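Local structure of adenylation domain (Streptomyces sp., 5N9X) at residues F261-L269 with V292-F300; M75-A84 with T135-R143. The protein belongs to the ANL superfamily of AMP-binding enzymes and, as an adenylation domain, is seen here with ATP and threonine bound. One frame throughout, in Å; residues are numbered along the deposited sequence.

Contact 1 (F261-L269 with V292-F300)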
ATOM      1  N   PHE A 261      -3.482  10.991   5.366  1.00 11.22           N
ATOM      2  CA  PHE A 261      -4.111  11.299   6.643  1.00 18.04           C
ATOM      3  C   PHE A 261      -3.775  12.721   7.147  1.00 19.39           C
ATOM      4  O   PHE A 261      -4.613  13.382   7.736  1.00 16.75           O
ATOM      5  CB  PHE A 261      -3.702  10.247   7.690  1.00 15.31           C
ATOM      6  CG  PHE A 261      -4.154  10.565   9.084  1.00 17.52           C
ATOM      7  CD1 PHE A 261      -5.442  10.233   9.503  1.00 16.27           C
ATOM      8  CD2 PHE A 261      -3.290  11.181   9.988  1.00 15.95           C
ATOM      9  CE1 PHE A 261      -5.880  10.523  10.797  1.00 12.52           C
ATOM     10  CE2 PHE A 261      -3.710  11.483  11.273  1.00 21.98           C
ATOM     11  CZ  PHE A 261      -5.024  11.152  11.681  1.00 19.36           C
ATOM     12  N   GLY A 262      -2.550  13.187   6.930  1.00 22.55           N
ATOM     13  CA  GLY A 262      -2.208  14.540   7.327  1.00 14.73           C
ATOM     14  C   GLY A 262      -3.120  15.534   6.619  1.00 15.42           C
ATOM     15  O   GLY A 262      -3.694  16.428   7.230  1.00 18.22           O
ATOM     16  N   ALA A 263      -3.265  15.364   5.313  1.00 17.55           N
ATOM     17  CA  ALA A 263      -4.119  16.238   4.528  1.00 18.44           C
ATOM     18  C   ALA A 263      -5.613  16.065   4.887  1.00 23.96           C
ATOM     19  O   ALA A 263      -6.382  17.026   4.873  1.00 19.75           O
ATOM     20  CB  ALA A 263      -3.888  15.981   3.065  1.00 13.90           C
ATOM     21  N   LEU A 264      -6.018  14.835   5.193  1.00 16.75           N
ATOM     22  CA  LEU A 264      -7.367  14.588   5.645  1.00 16.92           C
ATOM     23  C   LEU A 264      -7.655  15.356   6.951  1.00 20.14           C
ATOM     24  O   LEU A 264      -8.699  16.001   7.120  1.00 21.67           O
ATOM     25  CB  LEU A 264      -7.576  13.090   5.844  1.00 17.12           C
ATOM     26  CG  LEU A 264      -8.969  12.695   6.331  1.00 27.32           C
ATOM     27  CD1 LEU A 264     -10.022  13.352   5.447  1.00 22.96           C
ATOM     28  CD2 LEU A 264      -9.131  11.182   6.330  1.00 19.99           C
ATOM     29  N   THR A 265      -6.714  15.269   7.873  1.00 16.66           N
ATOM     30  CA  THR A 265      -6.842  15.899   9.168  1.00 22.39           C
ATOM     31  C   THR A 265      -6.991  17.406   9.078  1.00 26.36           C
ATOM     32  O   THR A 265      -7.754  18.000   9.843  1.00 27.80           O
ATOM     33  CB  THR A 265      -5.635  15.560  10.041  1.00 15.80           C
ATOM     34  OG1 THR A 265      -5.532  14.134  10.131  1.00 21.55           O
ATOM     35  CG2 THR A 265      -5.783  16.166  11.434  1.00 15.65           C
ATOM     36  N   THR A 266      -6.251  18.016   8.157  1.00 19.64           N
ATOM     37  CA  THR A 266      -6.322  19.446   7.964  1.00 23.36           C
ATOM     38  C   THR A 266      -7.741  19.829   7.609  1.00 24.70           C
ATOM     39  O   THR A 266      -8.311  20.766   8.174  1.00 19.82           O
ATOM     40  CB  THR A 266      -5.367  19.910   6.863  1.00 29.37           C
ATOM     41  OG1 THR A 266      -4.023  19.547   7.210  1.00 25.94           O
ATOM     42  CG2 THR A 266      -5.463  21.413   6.670  1.00 16.32           C
ATOM     43  N   ALA A 267      -8.304  19.062   6.684  1.00 24.15           N
ATOM     44  CA  ALA A 267      -9.644  19.274   6.174  1.00 17.63           C
ATOM     45  C   ALA A 267     -10.731  19.020   7.233  1.00 21.07           C
ATOM     46  O   ALA A 267     -11.677  19.792   7.353  1.00 18.84           O
ATOM     47  CB  ALA A 267      -9.863  18.389   4.960  1.00 20.11           C
ATOM     48  N   VAL A 268     -10.606  17.932   7.984  1.00 21.46           N
ATOM     49  CA  VAL A 268     -11.555  17.637   9.055  1.00 18.78           C
ATOM     50  C   VAL A 268     -11.544  18.749  10.111  1.00 23.08           C
ATOM     51  O   VAL A 268     -12.590  19.253  10.519  1.00 19.79           O
ATOM     52  CB  VAL A 268     -11.241  16.263   9.722  1.00 21.44           C
ATOM     53  CG1 VAL A 268     -11.969  16.122  11.051  1.00 18.19           C
ATOM     54  CG2 VAL A 268     -11.582  15.106   8.784  1.00 14.22           C
ATOM     55  N   LEU A 269     -10.350  19.149  10.522  1.00 20.50           N
ATOM     56  CA  LEU A 269     -10.194  20.202  11.515  1.00 18.93           C
ATOM     57  C   LEU A 269     -10.651  21.571  11.007  1.00 27.84           C
ATOM     58  O   LEU A 269     -11.234  22.359  11.767  1.00 32.52           O
ATOM     59  CB  LEU A 269      -8.741  20.279  11.987  1.00 19.19           C
ATOM     60  CG  LEU A 269      -8.277  19.375  13.135  1.00 33.69           C
ATOM     61  CD1 LEU A 269      -8.951  18.020  13.112  1.00 27.05           C
ATOM     62  CD2 LEU A 269      -6.740  19.211  13.151  1.00 20.80           C
ATOM     63  N   VAL A 292       2.496  14.095  12.954  1.00 32.13           N
ATOM     64  CA  VAL A 292       1.364  13.881  12.052  1.00 26.23           C
ATOM     65  C   VAL A 292       0.055  13.526  12.812  1.00 20.32           C
ATOM     66  O   VAL A 292      -1.029  13.970  12.439  1.00 22.74           O
ATOM     67  CB  VAL A 292       1.713  12.768  11.011  1.00 17.15           C
ATOM     68  CG1 VAL A 292       0.483  12.140  10.443  1.00 17.67           C
ATOM     69  CG2 VAL A 292       2.555  13.338   9.894  1.00 24.16           C
ATOM     70  N   VAL A 293       0.173  12.775  13.900  1.00 18.19           N
ATOM     71  CA  VAL A 293      -0.981  12.281  14.658  1.00 19.97           C
ATOM     72  C   VAL A 293      -1.526  13.244  15.753  1.00 29.27           C
ATOM     73  O   VAL A 293      -2.722  13.191  16.086  1.00 30.91           O
ATOM     74  CB  VAL A 293      -0.620  10.899  15.297  1.00 25.71           C
ATOM     75  CG1 VAL A 293      -1.687  10.409  16.288  1.00 18.99           C
ATOM     76  CG2 VAL A 293      -0.371   9.846  14.191  1.00 27.58           C
ATOM     77  N   ARG A 294      -0.678  14.135  16.285  1.00 26.24           N
ATOM     78  CA  ARG A 294      -1.066  15.013  17.404  1.00 24.11           C
ATOM     79  C   ARG A 294      -2.343  15.844  17.138  1.00 27.97           C
ATOM     80  O   ARG A 294      -3.243  15.864  17.981  1.00 29.81           O
ATOM     81  CB  ARG A 294       0.096  15.957  17.795  1.00 23.94           C
ATOM     82  CG  ARG A 294       1.403  15.265  18.226  1.00 28.74           C
ATOM     83  CD  ARG A 294       2.379  16.230  18.906  1.00 32.02           C
ATOM     84  NE  ARG A 294       3.747  16.113  18.385  1.00 38.20           N
ATOM     85  CZ  ARG A 294       4.737  15.440  18.965  1.00 30.97           C
ATOM     86  NH1 ARG A 294       4.531  14.806  20.110  1.00 28.65           N
ATOM     87  NH2 ARG A 294       5.934  15.395  18.389  1.00 27.30           N
ATOM     88  N   PRO A 295      -2.440  16.524  15.974  1.00 26.17           N
ATOM     89  CA  PRO A 295      -3.651  17.339  15.789  1.00 21.93           C
ATOM     90  C   PRO A 295      -4.926  16.513  15.813  1.00 25.44           C
ATOM     91  O   PRO A 295      -5.912  16.925  16.422  1.00 22.57           O
ATOM     92  CB  PRO A 295      -3.456  17.969  14.406  1.00 21.12           C
ATOM     93  CG  PRO A 295      -2.018  17.840  14.106  1.00 19.98           C
ATOM     94  CD  PRO A 295      -1.529  16.623  14.820  1.00 22.10           C
ATOM     95  N   TRP A 296      -4.909  15.355  15.157  1.00 26.55           N
ATOM     96  CA  TRP A 296      -6.026  14.422  15.275  1.00 21.32           C
ATOM     97  C   TRP A 296      -6.344  14.104  16.730  1.00 24.79           C
ATOM     98  O   TRP A 296      -7.493  14.201  17.154  1.00 22.38           O
ATOM     99  CB  TRP A 296      -5.734  13.125  14.545  1.00 22.75           C
ATOM    100  CG  TRP A 296      -6.915  12.204  14.457  1.00 19.60           C
ATOM    101  CD1 TRP A 296      -7.244  11.209  15.322  1.00 17.01           C
ATOM    102  CD2 TRP A 296      -7.913  12.195  13.434  1.00 15.20           C
ATOM    103  NE1 TRP A 296      -8.393  10.579  14.903  1.00 19.16           N
ATOM    104  CE2 TRP A 296      -8.824  11.170  13.746  1.00 14.34           C
ATOM    105  CE3 TRP A 296      -8.119  12.951  12.281  1.00 15.98           C
ATOM    106  CZ2 TRP A 296      -9.926  10.881  12.945  1.00 14.97           C
ATOM    107  CZ3 TRP A 296      -9.217  12.673  11.492  1.00 18.47           C
ATOM    108  CH2 TRP A 296     -10.110  11.644  11.828  1.00 20.42           C
ATOM    109  N   ALA A 297      -5.318  13.727  17.487  1.00 24.30           N
ATOM    110  CA  ALA A 297      -5.522  13.177  18.816  1.00 29.99           C
ATOM    111  C   ALA A 297      -6.095  14.203  19.803  1.00 24.43           C
ATOM    112  O   ALA A 297      -6.817  13.842  20.724  1.00 32.52           O
ATOM    113  CB  ALA A 297      -4.222  12.591  19.345  1.00 24.36           C
ATOM    114  N   LYS A 298      -5.813  15.478  19.613  1.00 23.04           N
ATOM    115  CA  LYS A 298      -6.423  16.440  20.509  1.00 36.33           C
ATOM    116  C   LYS A 298      -7.927  16.594  20.266  1.00 29.82           C
ATOM    117  O   LYS A 298      -8.673  16.885  21.208  1.00 23.95           O
ATOM    118  CB  LYS A 298      -5.737  17.802  20.415  1.00 28.56           C
ATOM    119  CG  LYS A 298      -5.548  18.397  21.792  1.00 42.88           C
ATOM    120  CD  LYS A 298      -6.050  19.828  21.871  1.00 49.71           C
ATOM    121  CE  LYS A 298      -5.308  20.615  22.949  1.00 51.53           C
ATOM    122  NZ  LYS A 298      -5.731  22.051  22.934  1.00 53.94           N
ATOM    123  N   ARG A 299      -8.372  16.394  19.023  1.00 27.63           N
ATOM    124  CA  ARG A 299      -9.798  16.540  18.699  1.00 22.13           C
ATOM    125  C   ARG A 299     -10.651  15.359  19.096  1.00 24.43           C
ATOM    126  O   ARG A 299     -11.721  15.531  19.677  1.00 27.68           O
ATOM    127  CB  ARG A 299     -10.022  16.800  17.210  1.00 23.26           C
ATOM    128  CG  ARG A 299     -10.499  18.205  16.964  1.00 34.02           C
ATOM    129  CD  ARG A 299     -11.980  18.354  17.323  1.00 35.16           C
ATOM    130  NE  ARG A 299     -12.933  17.708  16.414  1.00 33.76           N
ATOM    131  CZ  ARG A 299     -13.953  16.936  16.797  1.00 33.67           C
ATOM    132  NH1 ARG A 299     -14.115  16.628  18.074  1.00 40.64           N
ATOM    133  NH2 ARG A 299     -14.789  16.424  15.906  1.00 38.79           N
ATOM    134  N   PHE A 300     -10.174  14.166  18.764  1.00 27.01           N
ATOM    135  CA  PHE A 300     -10.926  12.927  18.949  1.00 25.09           C
ATOM    136  C   PHE A 300     -10.374  12.061  20.074  1.00 19.80           C
ATOM    137  O   PHE A 300     -11.000  11.088  20.489  1.00 27.82           O
ATOM    138  CB  PHE A 300     -10.903  12.109  17.655  1.00 31.94           C
ATOM    139  CG  PHE A 300     -11.405  12.850  16.459  1.00 26.57           C
ATOM    140  CD1 PHE A 300     -12.765  13.055  16.271  1.00 33.67           C
ATOM    141  CD2 PHE A 300     -10.521  13.357  15.533  1.00 24.34           C
ATOM    142  CE1 PHE A 300     -13.231  13.740  15.153  1.00 36.91           C
ATOM    143  CE2 PHE A 300     -10.978  14.042  14.427  1.00 32.60           C
ATOM    144  CZ  PHE A 300     -12.335  14.240  14.238  1.00 30.00           C
TER
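T265 and W296 face each other where helices 261-269 and 292-300 pack with their axes 9.6 Å apart, running in broadly the same direction at 36°. The second helix is kinked: N of P295 and of W296 lack a bond to the turn before, and proline, with no N-H to give, fits there. The joint is built round the W296 indole. F261 presents its edge, CE1 standing over one indole face and CZ lying 3.5 Å from CG of W296, with the ring planes 54° apart. With its CG anti to the backbone N (chi1 173°), F261 also brings CD2 to 3.9 Å from CG1 of V292. F300 covers the other indole face, and its own edge receives CG1 of V268, 3.7 Å from CZ of F300. Threonine suits the place between the rings, because OG1 of T265, 3.6 Å from CE3 of W296, has a backbone acceptor one turn back, O of F261 (2.7 Å). CD2 of L269 rests 3.7 Å from CB of P295, which stays largely exposed. F283 meets F261 edge-to-face from strand 280-284. Helices 258-271 and 290-300 follow the adjacent parallel strands 253-256 and 280-284, as in the beta-alpha-beta crossovers of an alpha/beta sheet.

Contact 2 (M75-A84 with T135-R143)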
ATOM      1  N   MET A  75      -9.625  -0.894 -15.332  1.00 23.02           N
ATOM      2  CA  MET A  75     -10.932  -0.260 -15.154  1.00 26.91           C
ATOM      3  C   MET A  75     -10.921   0.778 -14.043  1.00 23.57           C
ATOM      4  O   MET A  75     -10.256   0.607 -13.036  1.00 23.84           O
ATOM      5  CB  MET A  75     -12.018  -1.281 -14.792  1.00 25.60           C
ATOM      6  CG  MET A  75     -12.369  -2.312 -15.814  1.00 33.19           C
ATOM      7  SD  MET A  75     -14.054  -2.877 -15.506  1.00 41.18           S
ATOM      8  CE  MET A  75     -13.895  -4.594 -15.969  1.00 31.77           C
ATOM      9  N   PRO A  76     -11.714   1.835 -14.201  1.00 32.73           N
ATOM     10  CA  PRO A  76     -11.931   2.758 -13.085  1.00 33.10           C
ATOM     11  C   PRO A  76     -12.568   2.020 -11.907  1.00 30.90           C
ATOM     12  O   PRO A  76     -13.266   1.038 -12.149  1.00 30.59           O
ATOM     13  CB  PRO A  76     -12.883   3.801 -13.676  1.00 31.85           C
ATOM     14  CG  PRO A  76     -13.578   3.083 -14.807  1.00 31.87           C
ATOM     15  CD  PRO A  76     -12.513   2.193 -15.386  1.00 34.92           C
ATOM     16  N   PRO A  77     -12.308   2.461 -10.655  1.00 32.66           N
ATOM     17  CA  PRO A  77     -12.942   1.795  -9.512  1.00 25.60           C
ATOM     18  C   PRO A  77     -14.456   1.914  -9.562  1.00 19.13           C
ATOM     19  O   PRO A  77     -14.990   2.979  -9.865  1.00 30.46           O
ATOM     20  CB  PRO A  77     -12.359   2.537  -8.296  1.00 23.42           C
ATOM     21  CG  PRO A  77     -11.954   3.865  -8.813  1.00 20.74           C
ATOM     22  CD  PRO A  77     -11.445   3.575 -10.216  1.00 26.73           C
ATOM     23  N   GLY A  78     -15.138   0.814  -9.281  1.00 21.53           N
ATOM     24  CA  GLY A  78     -16.585   0.774  -9.342  1.00 20.74           C
ATOM     25  C   GLY A  78     -17.093  -0.659  -9.374  1.00 23.90           C
ATOM     26  O   GLY A  78     -16.307  -1.617  -9.300  1.00 19.64           O
ATOM     27  N   ALA A  79     -18.414  -0.793  -9.479  1.00 23.94           N
ATOM     28  CA  ALA A  79     -19.087  -2.081  -9.579  1.00 14.43           C
ATOM     29  C   ALA A  79     -18.414  -3.041 -10.569  1.00 16.06           C
ATOM     30  O   ALA A  79     -18.092  -4.168 -10.207  1.00 19.89           O
ATOM     31  CB  ALA A  79     -20.537  -1.862  -9.955  1.00 15.40           C
ATOM     32  N   ASN A  80     -18.202  -2.602 -11.808  1.00 18.04           N
ATOM     33  CA  ASN A  80     -17.663  -3.487 -12.838  1.00 15.72           C
ATOM     34  C   ASN A  80     -16.261  -3.973 -12.523  1.00 13.41           C
ATOM     35  O   ASN A  80     -15.942  -5.128 -12.744  1.00 18.55           O
ATOM     36  CB  ASN A  80     -17.646  -2.800 -14.219  1.00 25.37           C
ATOM     37  CG  ASN A  80     -19.019  -2.291 -14.659  1.00 21.59           C
ATOM     38  OD1 ASN A  80     -20.058  -2.931 -14.427  1.00 19.41           O
ATOM     39  ND2 ASN A  80     -19.020  -1.147 -15.328  1.00 18.86           N
ATOM     40  N   ALA A  81     -15.412  -3.090 -12.024  1.00 16.22           N
ATOM     41  CA  ALA A  81     -14.040  -3.462 -11.711  1.00 15.16           C
ATOM     42  C   ALA A  81     -13.991  -4.540 -10.624  1.00 19.76           C
ATOM     43  O   ALA A  81     -13.204  -5.488 -10.713  1.00 21.76           O
ATOM     44  CB  ALA A  81     -13.240  -2.236 -11.283  1.00 12.16           C
ATOM     45  N   ILE A  82     -14.841  -4.391  -9.611  1.00 15.56           N
ATOM     46  CA  ILE A  82     -14.884  -5.316  -8.499  1.00 14.29           C
ATOM     47  C   ILE A  82     -15.445  -6.669  -8.936  1.00 20.56           C
ATOM     48  O   ILE A  82     -14.899  -7.740  -8.576  1.00 18.69           O
ATOM     49  CB  ILE A  82     -15.752  -4.760  -7.322  1.00 11.30           C
ATOM     50  CG1 ILE A  82     -15.141  -3.481  -6.745  1.00 12.07           C
ATOM     51  CG2 ILE A  82     -15.927  -5.817  -6.263  1.00  9.65           C
ATOM     52  CD1 ILE A  82     -13.736  -3.674  -6.126  1.00 13.59           C
ATOM     53  N   ALA A  83     -16.548  -6.627  -9.679  1.00  9.85           N
ATOM     54  CA  ALA A  83     -17.186  -7.851 -10.130  1.00 13.42           C
ATOM     55  C   ALA A  83     -16.255  -8.605 -11.094  1.00 15.19           C
ATOM     56  O   ALA A  83     -16.133  -9.834 -11.026  1.00 14.37           O
ATOM     57  CB  ALA A  83     -18.550  -7.542 -10.792  1.00 14.77           C
ATOM     58  N   ALA A  84     -15.582  -7.864 -11.969  1.00  9.92           N
ATOM     59  CA  ALA A  84     -14.579  -8.465 -12.825  1.00 16.73           C
ATOM     60  C   ALA A  84     -13.488  -9.135 -11.998  1.00 16.33           C
ATOM     61  O   ALA A  84     -13.017 -10.232 -12.329  1.00 16.42           O
ATOM     62  CB  ALA A  84     -13.975  -7.421 -13.760  1.00 18.11           C
ATOM     63  N   THR A 135     -14.710  -6.418 -22.438  1.00 35.81           N
ATOM     64  CA  THR A 135     -14.867  -4.970 -22.306  1.00 38.17           C
ATOM     65  C   THR A 135     -15.647  -4.652 -21.048  1.00 33.75           C
ATOM     66  O   THR A 135     -16.184  -5.555 -20.410  1.00 28.44           O
ATOM     67  CB  THR A 135     -15.579  -4.363 -23.523  1.00 34.05           C
ATOM     68  OG1 THR A 135     -16.901  -4.905 -23.609  1.00 31.83           O
ATOM     69  CG2 THR A 135     -14.813  -4.673 -24.788  1.00 30.10           C
ATOM     70  N   GLU A 136     -15.707  -3.378 -20.685  1.00 31.80           N
ATOM     71  CA  GLU A 136     -16.482  -3.006 -19.518  1.00 39.68           C
ATOM     72  C   GLU A 136     -17.953  -3.270 -19.791  1.00 39.52           C
ATOM     73  O   GLU A 136     -18.682  -3.733 -18.909  1.00 38.02           O
ATOM     74  CB  GLU A 136     -16.252  -1.540 -19.132  1.00 31.33           C
ATOM     75  CG  GLU A 136     -16.578  -1.265 -17.665  1.00 36.73           C
ATOM     76  CD  GLU A 136     -16.327   0.171 -17.243  1.00 34.72           C
ATOM     77  OE1 GLU A 136     -15.529   0.873 -17.905  1.00 40.44           O
ATOM     78  OE2 GLU A 136     -16.940   0.594 -16.244  1.00 31.01           O
ATOM     79  N   GLU A 137     -18.383  -2.975 -21.015  1.00 44.48           N
ATOM     80  CA  GLU A 137     -19.771  -3.184 -21.404  1.00 33.72           C
ATOM     81  C   GLU A 137     -20.056  -4.671 -21.346  1.00 31.39           C
ATOM     82  O   GLU A 137     -21.121  -5.096 -20.879  1.00 34.62           O
ATOM     83  CB  GLU A 137     -20.058  -2.626 -22.804  1.00 40.60           C
ATOM     84  CG  GLU A 137     -21.355  -3.151 -23.414  1.00 46.69           C
ATOM     85  CD  GLU A 137     -21.707  -2.513 -24.749  1.00 61.90           C
ATOM     86  OE1 GLU A 137     -20.783  -2.239 -25.550  1.00 56.70           O
ATOM     87  OE2 GLU A 137     -22.918  -2.299 -24.998  1.00 59.54           O
ATOM     88  N   ASN A 138     -19.095  -5.466 -21.801  1.00 28.14           N
ATOM     89  CA  ASN A 138     -19.213  -6.910 -21.673  1.00 29.01           C
ATOM     90  C   ASN A 138     -19.471  -7.325 -20.222  1.00 34.62           C
ATOM     91  O   ASN A 138     -20.365  -8.123 -19.966  1.00 37.11           O
ATOM     92  CB  ASN A 138     -17.963  -7.606 -22.198  1.00 31.54           C
ATOM     93  CG  ASN A 138     -17.956  -7.744 -23.713  1.00 46.02           C
ATOM     94  OD1 ASN A 138     -16.887  -7.819 -24.329  1.00 41.29           O
ATOM     95  ND2 ASN A 138     -19.143  -7.778 -24.322  1.00 42.90           N
ATOM     96  N   VAL A 139     -18.699  -6.777 -19.280  1.00 32.80           N
ATOM     97  CA  VAL A 139     -18.827  -7.110 -17.858  1.00 33.99           C
ATOM     98  C   VAL A 139     -20.163  -6.641 -17.265  1.00 31.24           C
ATOM     99  O   VAL A 139     -20.811  -7.394 -16.530  1.00 24.86           O
ATOM    100  CB  VAL A 139     -17.650  -6.506 -17.029  1.00 36.77           C
ATOM    101  CG1 VAL A 139     -17.967  -6.473 -15.535  1.00 26.89           C
ATOM    102  CG2 VAL A 139     -16.366  -7.289 -17.286  1.00 30.76           C
ATOM    103  N   ALA A 140     -20.574  -5.418 -17.602  1.00 26.00           N
ATOM    104  CA  ALA A 140     -21.872  -4.875 -17.182  1.00 27.78           C
ATOM    105  C   ALA A 140     -23.061  -5.722 -17.633  1.00 28.00           C
ATOM    106  O   ALA A 140     -24.118  -5.718 -16.997  1.00 47.00           O
ATOM    107  CB  ALA A 140     -22.044  -3.443 -17.700  1.00 29.98           C
ATOM    108  N   ALA A 141     -22.889  -6.443 -18.729  1.00 27.16           N
ATOM    109  CA  ALA A 141     -23.985  -7.177 -19.350  1.00 35.06           C
ATOM    110  C   ALA A 141     -24.411  -8.381 -18.535  1.00 33.17           C
ATOM    111  O   ALA A 141     -25.554  -8.817 -18.630  1.00 38.78           O
ATOM    112  CB  ALA A 141     -23.591  -7.623 -20.762  1.00 26.95           C
ATOM    113  N   LEU A 142     -23.486  -8.937 -17.758  1.00 37.16           N
ATOM    114  CA  LEU A 142     -23.776 -10.147 -16.991  1.00 34.52           C
ATOM    115  C   LEU A 142     -24.333  -9.805 -15.608  1.00 30.85           C
ATOM    116  O   LEU A 142     -24.721 -10.696 -14.855  1.00 29.90           O
ATOM    117  CB  LEU A 142     -22.523 -11.034 -16.880  1.00 34.46           C
ATOM    118  CG  LEU A 142     -22.139 -11.838 -18.143  1.00 32.55           C
ATOM    119  CD1 LEU A 142     -21.463 -10.975 -19.178  1.00 35.50           C
ATOM    120  CD2 LEU A 142     -21.268 -13.047 -17.855  1.00 32.37           C
ATOM    121  N   ARG A 143     -24.393  -8.507 -15.303  1.00 36.42           N
ATOM    122  CA  ARG A 143     -24.846  -8.008 -14.003  1.00 33.01           C
ATOM    123  C   ARG A 143     -26.284  -8.390 -13.685  1.00 35.33           C
ATOM    124  O   ARG A 143     -26.537  -9.143 -12.744  1.00 46.66           O
ATOM    125  CB  ARG A 143     -24.707  -6.490 -13.946  1.00 36.43           C
ATOM    126  CG  ARG A 143     -25.120  -5.879 -12.624  1.00 32.82           C
ATOM    127  CD  ARG A 143     -25.779  -4.554 -12.854  1.00 32.92           C
ATOM    128  NE  ARG A 143     -26.156  -3.921 -11.600  1.00 40.77           N
ATOM    129  CZ  ARG A 143     -25.494  -2.903 -11.064  1.00 36.89           C
ATOM    130  NH1 ARG A 143     -24.429  -2.409 -11.687  1.00 30.07           N
ATOM    131  NH2 ARG A 143     -25.898  -2.375  -9.916  1.00 34.14           N
TER
HETATM  132  O   HOH W   1     -22.841  -2.299 -13.841  1.00 25.67           O
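ND2 of N80 donates to OE2 of E136 across 2.9 Å, nearly straight at 159°, joining two helices that each follow a strand of the same parallel alpha/beta sheet. The carboxylate oxygen lies in the amide plane of N80 and accepts through its anti lone pair, although the two flat groups are turned 74° against each other. E136 can reach because its chain is extended beyond CG, which itself stands anti to the backbone N (chi1 -157°). That same CG is brushed by SD of M75 at 3.7 Å, so the flexible thioether lines the aliphatic part of a charged residue. The two branches of V139 go different ways: CG1 packs on CB and O of N80, while CG2 lies 3.9 Å from CE of M75 and 4.3 Å from CB of A84. V120 of strand 118-121 underlies M75, A84 and V139 alike. At the start of helix 136-141, T135 and N138 form a capping box: N of N138 donates to OG1 of T135 at 2.9 Å, and N of T135 donates in return to OD1 of N138 at 3.2 Å. R143 pairs with E42 through NH2, while its NH1 donates to a water 2.7 Å away that lies at the guanidinium edge, in plane; this water in turn donates to OD1 of N80 at 2.9 Å.

Overall arrangement
Contact 2 closes before contact 1 opens along the chain, and both lie within the AMP-binding enzyme region. Their centres are 36 Å apart and their nearest atoms about 17 Å, so they do not touch. Each belongs to a different sheet: contact 2 joins helices 79-90 and 136-141 beside the four-stranded parallel sheet containing strands 70-74 and 118-121, whereas contact 1 joins helices 258-271 and 290-300 beside the parallel strands 253-256, 280-284 and 306-310 of the large mixed sheet. Each thus fastens a separate helix pair beside its own sheet. Contact 1 stands back from the ligands, the V293 side chain being about 11 Å from ATP and that of F261 about 13 Å from threonine.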